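Local coordinates for protein Nsp15 (Middle East respiratory syndrome-related coronavirus, PDB 5YVD) that cleaves RNA as the uridylate-specific endoribonuclease of the coronavirus replicase and assembles as a hexamer, at the interface of chains A and B. Residues are numbered along the deposited sequence; one frame, centred on the assembly and turned at random. Chains: chain A/B, Nsp15.

The interface of chains A and B. Residues chain A 263, 265, 276; chain B 13-14, 61, 63, 88, 157.
The ring of A:Phe276, in the C-terminal uridylate-specific endoribonuclease (EndoU) family region of Nsp15, takes NH1, a terminal nitrogen of the B:Arg61 guanidinium, over one face in a cation-pi contact, with NH1 4.1 Å from the ring centroid and displaced toward the rim. Ring and guanidinium planes are tilted 32° from each other, and it is NH1 that lies over the ring. B:Tyr88 presents an edge to chain A: its CE2 lies 3.8 Å from carboxylate oxygen OE1 of A:Glu263, which sits in the plane of the tyrosine ring. One face of that ring is backed within chain B by the backbone carbonyl carbon of B:Asn157.

The chain A residues all belong to the EndoU region, with A:Glu263 ending strand 260-263 and A:Phe276 in strand 273-279. They meet the N-terminal oligomerisation and middle regions of chain B, an arrangement that probably helps to hold the catalytic domain in place within the hexamer.

A:Glu263, extended beyond CG, reaches B:Arg61 from the opposite direction and forms a long salt bridge, OE1 to NH1 at 3.5 Å, with OE2 nearly as close to the same nitrogen. The carboxylate is turned 56° from the guanidinium, so the two groups do not pair flat side by side. NH1 faces the acid and the aromatic ring together, on one side, and both would be expected to favour its positive charge. A water joins OE1 of A:Glu263, at 2.6 Å, to the backbone O of B:Asn157, at 2.9 Å.

The far rim of A:Phe276, directed toward chain B with CG anti to the backbone N (chi1 -175°), is met by two further side chains. CZ touches methyl CG1 of B:Val63 at 3.8 Å, while CE2 packs at 3.8 Å against amide nitrogen ND2 of B:Asn157, whose side chain crosses the phenyl group nearly at right angles. The bent chain of A:Met265 brings sulfur SD to 3.9 Å from the carbonyl O of B:Gly13, and its methyl CE passes alongside NH2 of B:Arg61.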
loop_
_atom_site.group_PDB
_atom_site.type_symbol
_atom_site.label_atom_id
_atom_site.label_comp_id
_atom_site.label_asym_id
_atom_site.label_seq_id
_atom_site.Cartn_x
_atom_site.Cartn_y
_atom_site.Cartn_z
ATOM N N GLU A 263 -7.085 23.197 -15.213
ATOM C CA GLU A 263 -7.187 22.006 -14.407
ATOM C C GLU A 263 -8.248 21.215 -15.166
ATOM O O GLU A 263 -9.370 21.714 -15.365
ATOM C CB GLU A 263 -7.709 22.400 -13.015
ATOM C CG GLU A 263 -6.904 21.963 -11.790
ATOM C CD GLU A 263 -7.506 22.464 -10.442
ATOM O OE1 GLU A 263 -8.008 23.636 -10.335
ATOM O OE2 GLU A 263 -7.462 21.672 -9.464
ATOM N N MET A 265 -10.376 17.980 -14.859
ATOM C CA MET A 265 -10.770 17.011 -13.850
ATOM C C MET A 265 -10.731 15.578 -14.384
ATOM O O MET A 265 -10.288 14.679 -13.665
ATOM C CB MET A 265 -12.159 17.345 -13.296
ATOM C CG MET A 265 -12.311 18.761 -12.718
ATOM S SD MET A 265 -10.971 19.448 -11.678
ATOM C CE MET A 265 -11.057 18.453 -10.196
ATOM N N PHE A 276 -11.288 23.795 -15.813
ATOM C CA PHE A 276 -11.478 24.694 -14.692
ATOM C C PHE A 276 -10.437 25.794 -14.905
ATOM O O PHE A 276 -9.266 25.593 -14.609
ATOM C CB PHE A 276 -11.195 23.901 -13.428
ATOM C CG PHE A 276 -11.448 24.636 -12.156
ATOM C CD1 PHE A 276 -12.529 24.289 -11.352
ATOM C CD2 PHE A 276 -10.568 25.604 -11.705
ATOM C CE1 PHE A 276 -12.756 24.930 -10.144
ATOM C CE2 PHE A 276 -10.797 26.247 -10.490
ATOM C CZ PHE A 276 -11.897 25.914 -9.715
ATOM N N GLY B 13 -17.155 20.720 -11.875
ATOM C CA GLY B 13 -15.800 21.188 -11.663
ATOM C C GLY B 13 -15.334 21.112 -10.224
ATOM O O GLY B 13 -14.146 20.991 -9.978
ATOM N N HIS B 14 -16.254 21.228 -9.272
ATOM C CA HIS B 14 -15.928 21.108 -7.851
ATOM C C HIS B 14 -17.212 20.820 -7.060
ATOM O O HIS B 14 -18.241 20.551 -7.650
ATOM C CB HIS B 14 -15.200 22.353 -7.328
ATOM C CG HIS B 14 -16.031 23.591 -7.327
ATOM N ND1 HIS B 14 -16.239 24.344 -6.191
ATOM C CD2 HIS B 14 -16.695 24.221 -8.326
ATOM C CE1 HIS B 14 -17.007 25.377 -6.490
ATOM N NE2 HIS B 14 -17.296 25.326 -7.778
ATOM N N ARG B 61 -12.802 22.458 -1.611
ATOM C CA ARG B 61 -11.902 23.594 -1.542
ATOM C C ARG B 61 -12.647 24.856 -1.793
ATOM O O ARG B 61 -13.562 24.871 -2.558
ATOM C CB ARG B 61 -10.771 23.434 -2.547
ATOM C CG ARG B 61 -10.948 24.158 -3.858
ATOM C CD ARG B 61 -10.073 23.584 -4.953
ATOM N NE ARG B 61 -10.744 22.466 -5.561
ATOM C CZ ARG B 61 -10.849 22.251 -6.857
ATOM N NH1 ARG B 61 -10.295 23.047 -7.729
ATOM N NH2 ARG B 61 -11.513 21.210 -7.271
ATOM N N VAL B 63 -13.219 28.179 -3.525
ATOM C CA VAL B 63 -12.796 28.762 -4.774
ATOM C C VAL B 63 -12.923 30.274 -4.763
ATOM O O VAL B 63 -13.826 30.846 -5.363
ATOM C CB VAL B 63 -13.576 28.160 -5.930
ATOM C CG1 VAL B 63 -13.027 28.668 -7.276
ATOM C CG2 VAL B 63 -13.441 26.661 -5.834
ATOM N N TYR B 88 -2.081 24.375 -3.481
ATOM C CA TYR B 88 -1.891 23.660 -4.735
ATOM C C TYR B 88 -0.449 23.203 -4.931
ATOM O O TYR B 88 -0.186 22.212 -5.602
ATOM C CB TYR B 88 -2.330 24.506 -5.931
ATOM C CG TYR B 88 -3.825 24.706 -6.068
ATOM C CD1 TYR B 88 -4.534 25.468 -5.149
ATOM C CD2 TYR B 88 -4.530 24.164 -7.131
ATOM C CE1 TYR B 88 -5.902 25.673 -5.282
ATOM C CE2 TYR B 88 -5.904 24.360 -7.265
ATOM C CZ TYR B 88 -6.588 25.126 -6.341
ATOM O OH TYR B 88 -7.965 25.351 -6.450
ATOM N N ASN B 157 -6.687 29.988 -6.524
ATOM C CA ASN B 157 -6.607 28.752 -7.311
ATOM C C ASN B 157 -5.158 28.310 -7.676
ATOM O O ASN B 157 -4.913 27.818 -8.774
ATOM C CB ASN B 157 -7.442 28.884 -8.596
ATOM C CG ASN B 157 -8.928 29.106 -8.333
ATOM O OD1 ASN B 157 -9.455 28.811 -7.253
ATOM N ND2 ASN B 157 -9.621 29.623 -9.340
HETATM O O HOH W 1 -6.534 25.800 -10.112
#